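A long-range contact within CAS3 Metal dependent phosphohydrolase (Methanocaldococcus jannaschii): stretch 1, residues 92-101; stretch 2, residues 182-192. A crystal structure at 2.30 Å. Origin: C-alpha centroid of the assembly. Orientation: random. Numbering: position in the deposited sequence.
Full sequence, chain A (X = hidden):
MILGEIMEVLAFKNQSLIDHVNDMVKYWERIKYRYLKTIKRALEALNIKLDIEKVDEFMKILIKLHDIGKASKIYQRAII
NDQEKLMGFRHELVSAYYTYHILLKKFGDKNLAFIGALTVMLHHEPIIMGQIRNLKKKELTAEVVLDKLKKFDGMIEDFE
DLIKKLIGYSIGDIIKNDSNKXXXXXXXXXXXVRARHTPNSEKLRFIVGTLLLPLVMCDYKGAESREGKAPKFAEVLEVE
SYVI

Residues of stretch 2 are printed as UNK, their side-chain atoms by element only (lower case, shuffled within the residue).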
# COMPACT_ATOMS: atom_id res chain seq x y z
N GLU A 92 -5.64 3.99 -2.15
CA GLU A 92 -4.46 3.18 -2.45
C GLU A 92 -3.26 3.99 -2.96
O GLU A 92 -2.11 3.57 -2.81
CB GLU A 92 -4.77 2.02 -3.42
CG GLU A 92 -5.30 2.42 -4.77
CD GLU A 92 -6.83 2.39 -4.82
OE1 GLU A 92 -7.48 2.94 -3.91
OE2 GLU A 92 -7.38 1.80 -5.78
N LEU A 93 -3.53 5.14 -3.58
CA LEU A 93 -2.45 6.00 -4.08
C LEU A 93 -1.69 6.60 -2.90
O LEU A 93 -0.46 6.71 -2.91
CB LEU A 93 -2.98 7.12 -4.98
CG LEU A 93 -3.22 6.84 -6.47
CD1 LEU A 93 -4.08 5.63 -6.72
CD2 LEU A 93 -3.83 8.08 -7.13
N VAL A 94 -2.44 6.97 -1.87
CA VAL A 94 -1.85 7.47 -0.63
C VAL A 94 -1.16 6.35 0.14
O VAL A 94 -0.11 6.58 0.73
CB VAL A 94 -2.90 8.10 0.28
CG1 VAL A 94 -2.31 8.39 1.66
CG2 VAL A 94 -3.45 9.35 -0.39
N SER A 95 -1.73 5.14 0.11
CA SER A 95 -1.05 3.96 0.67
C SER A 95 0.31 3.70 -0.02
O SER A 95 1.33 3.48 0.65
CB SER A 95 -1.92 2.70 0.55
OG SER A 95 -3.14 2.79 1.27
N ALA A 96 0.30 3.73 -1.35
CA ALA A 96 1.51 3.48 -2.14
C ALA A 96 2.64 4.41 -1.74
O ALA A 96 3.81 4.00 -1.68
CB ALA A 96 1.22 3.60 -3.64
N TYR A 97 2.30 5.67 -1.49
CA TYR A 97 3.28 6.68 -1.09
C TYR A 97 3.95 6.30 0.22
O TYR A 97 5.17 6.25 0.29
CB TYR A 97 2.64 8.06 -0.98
CG TYR A 97 3.54 9.14 -0.39
CD1 TYR A 97 4.36 9.92 -1.20
CD2 TYR A 97 3.53 9.43 0.98
CE1 TYR A 97 5.17 10.94 -0.67
CE2 TYR A 97 4.34 10.43 1.52
CZ TYR A 97 5.16 11.18 0.69
OH TYR A 97 5.96 12.17 1.22
N TYR A 98 3.16 6.03 1.26
CA TYR A 98 3.77 5.67 2.55
C TYR A 98 4.48 4.31 2.50
O TYR A 98 5.50 4.10 3.16
CB TYR A 98 2.75 5.71 3.68
CG TYR A 98 2.39 7.11 4.06
CD1 TYR A 98 3.28 7.90 4.78
CD2 TYR A 98 1.16 7.65 3.69
CE1 TYR A 98 2.96 9.21 5.12
CE2 TYR A 98 0.82 8.96 4.04
CZ TYR A 98 1.72 9.72 4.74
OH TYR A 98 1.38 10.99 5.08
N THR A 99 3.92 3.40 1.72
CA THR A 99 4.50 2.06 1.62
C THR A 99 5.89 2.18 1.05
O THR A 99 6.83 1.56 1.54
CB THR A 99 3.64 1.14 0.74
OG1 THR A 99 2.38 0.92 1.38
CG2 THR A 99 4.34 -0.19 0.51
N TYR A 100 6.02 2.99 0.00
CA TYR A 100 7.29 3.12 -0.65
C TYR A 100 8.36 3.62 0.33
O TYR A 100 9.45 3.03 0.43
CB TYR A 100 7.21 4.07 -1.84
CG TYR A 100 8.56 4.29 -2.45
CD1 TYR A 100 9.36 5.36 -2.06
CD2 TYR A 100 9.07 3.40 -3.39
CE1 TYR A 100 10.63 5.56 -2.62
CE2 TYR A 100 10.33 3.58 -3.94
CZ TYR A 100 11.10 4.66 -3.56
OH TYR A 100 12.35 4.83 -4.12
N HIS A 101 8.09 4.71 1.03
CA HIS A 101 9.13 5.29 1.89
C HIS A 101 9.48 4.37 3.05
O HIS A 101 10.64 4.22 3.41
CB HIS A 101 8.77 6.69 2.38
CG HIS A 101 8.72 7.70 1.29
ND1 HIS A 101 9.86 8.17 0.67
CD2 HIS A 101 7.68 8.29 0.66
CE1 HIS A 101 9.52 9.02 -0.28
NE2 HIS A 101 8.20 9.11 -0.31
N UNK A 182 0.81 17.72 -2.49
CA UNK A 182 1.48 17.82 -3.77
C UNK A 182 2.67 16.87 -3.82
O UNK A 182 3.00 16.32 -4.87
c UNK A 182 1.86 19.29 -4.08
o UNK A 182 -0.52 19.72 -4.16
c UNK A 182 0.64 20.22 -4.13
o UNK A 182 0.83 21.45 -4.15
N UNK A 183 3.29 16.64 -2.67
CA UNK A 183 4.33 15.63 -2.58
C UNK A 183 3.82 14.24 -2.95
O UNK A 183 4.52 13.48 -3.62
o UNK A 183 6.68 17.24 -1.41
o UNK A 183 5.04 17.71 -0.01
c UNK A 183 5.61 16.95 -0.84
c UNK A 183 4.95 15.63 -1.18
N UNK A 184 2.60 13.91 -2.53
CA UNK A 184 2.02 12.60 -2.85
C UNK A 184 1.67 12.51 -4.33
O UNK A 184 1.91 11.49 -4.99
c UNK A 184 0.13 10.95 -2.34
c UNK A 184 0.16 11.94 0.56
c UNK A 184 0.80 12.27 -1.93
c UNK A 184 1.26 12.20 -0.47
N UNK A 185 1.13 13.61 -4.86
CA UNK A 185 0.86 13.74 -6.29
C UNK A 185 2.13 13.50 -7.11
O UNK A 185 2.14 12.70 -8.05
c UNK A 185 -1.82 16.60 -6.20
c UNK A 185 -1.21 15.19 -6.13
c UNK A 185 0.40 15.51 -8.09
c UNK A 185 0.26 15.13 -6.60
N UNK A 186 3.21 14.18 -6.75
CA UNK A 186 4.48 14.07 -7.46
C UNK A 186 4.96 12.63 -7.43
O UNK A 186 5.37 12.08 -8.45
c UNK A 186 7.04 16.97 -6.96
c UNK A 186 5.53 14.98 -6.81
c UNK A 186 6.00 16.12 -7.68
n UNK A 186 6.52 17.59 -5.75
n UNK A 186 5.37 19.20 -4.58
n UNK A 186 5.58 19.38 -6.86
c UNK A 186 5.82 18.72 -5.73
N UNK A 187 4.93 12.03 -6.24
CA UNK A 187 5.34 10.63 -6.12
C UNK A 187 4.52 9.71 -7.00
O UNK A 187 5.06 8.91 -7.75
c UNK A 187 5.56 8.65 -4.58
c UNK A 187 7.12 6.83 -4.58
c UNK A 187 4.53 7.74 -4.48
c UNK A 187 6.09 5.94 -4.47
c UNK A 187 5.27 10.12 -4.68
c UNK A 187 4.79 6.40 -4.41
c UNK A 187 6.85 8.18 -4.64
N UNK A 188 3.20 9.81 -6.90
CA UNK A 188 2.33 8.93 -7.67
C UNK A 188 2.48 9.10 -9.20
O UNK A 188 2.55 8.12 -9.93
c UNK A 188 0.70 8.82 -5.75
c UNK A 188 0.85 9.05 -7.26
c UNK A 188 0.02 8.07 -8.06
N UNK A 189 2.54 10.34 -9.67
CA UNK A 189 2.80 10.57 -11.08
C UNK A 189 4.10 9.87 -11.48
O UNK A 189 4.13 9.12 -12.46
c UNK A 189 3.51 12.33 -12.78
c UNK A 189 1.58 14.25 -11.37
c UNK A 189 1.54 12.75 -11.28
c UNK A 189 2.91 12.09 -11.39
N UNK A 190 5.16 10.12 -10.72
CA UNK A 190 6.46 9.52 -10.98
C UNK A 190 6.37 8.00 -10.98
O UNK A 190 7.08 7.32 -11.72
c UNK A 190 7.49 9.99 -9.94
c UNK A 190 8.94 9.90 -10.40
o UNK A 190 11.15 10.36 -9.61
o UNK A 190 9.51 10.44 -8.14
c UNK A 190 9.93 10.26 -9.31
N UNK A 191 5.47 7.46 -10.16
CA UNK A 191 5.28 6.01 -10.11
C UNK A 191 4.56 5.49 -11.34
O UNK A 191 5.00 4.54 -11.97
c UNK A 191 5.31 5.53 -7.62
c UNK A 191 4.26 3.16 -6.73
s UNK A 191 5.82 3.83 -7.33
c UNK A 191 4.47 5.64 -8.87
N UNK A 192 3.43 6.12 -11.64
CA UNK A 192 2.55 5.71 -12.73
C UNK A 192 3.27 5.72 -14.06
O UNK A 192 2.99 4.90 -14.93
o UNK A 192 0.82 6.86 -11.51
c UNK A 192 1.36 6.67 -12.80

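Two helical segments cross almost at right angles, their axes inclined at 86° and 9.6 Å apart at closest approach, and the second is read here position by position. Position 182 has two side-chain carbons, the second carrying two oxygens, and stays clear of stretch 1: a short carboxylate, D182. Position 183 repeats that pattern; its CB lies 4.3 Å from Y97 OH, while the end of the side chain leads away. It is D183.

At position 184 four carbons fork at the first, one arm two carbons long, and one of them sits over a face of the Y97 ring. This is I184, whose CG1 lies 3.8 Å from the centroid of the Y97 ring, nearly on its normal, in a CH-pi interaction; I184 CG2 lies 4.4 Å from V94 CG2. Position 185 has the same forked four carbons but points away from stretch 1, and is I185. At position 186, three carbons, a nitrogen and a carbon bearing two more nitrogens form a guanidinium side chain without a partner on stretch 1. This is R186, whose NH2 makes a long salt bridge of 4.0 Å to D183 OD1 three residues back, nearly one turn of the helix.

Position 187 has one carbon followed by a six-carbon ring, with no hydroxyl, directed toward stretch 1 among A96, Y97 and Y100. It is phenylalanine, F187. Its CZ approaches Y100 CB to 3.4 Å, its CB lies 3.6 Å from Y97 CD1, and the edge of the Y97 ring is turned toward its face in an offset arrangement.

Position 188 has three carbons, one carrying the other two, and packs against L93. It is V188, with CG1 3.8 Å from L93 CG. Position 189, four carbons forked at the first, is out of reach: I189. Position 190 has three carbons, the third with two oxygens, and is exposed and poorly ordered: E190. Position 191 is an unbranched chain of two carbons, a sulfur and a carbon that reaches A96; it is M191, its CE 4.4 Å from A96 CB. Position 192, one carbon and one oxygen, is S192; its OG donates to V188 O at 2.7 Å within its own helix.

The contact works by packing alone, with no hydrogen bond between the stretches. I184, F187, V188 and M191 supply its apolar surface, and Y97 engages two of them at once, offering a ring face to I184 and an edge to F187.

Stretch 2, residues 182-192: DDIIRFVIEMS
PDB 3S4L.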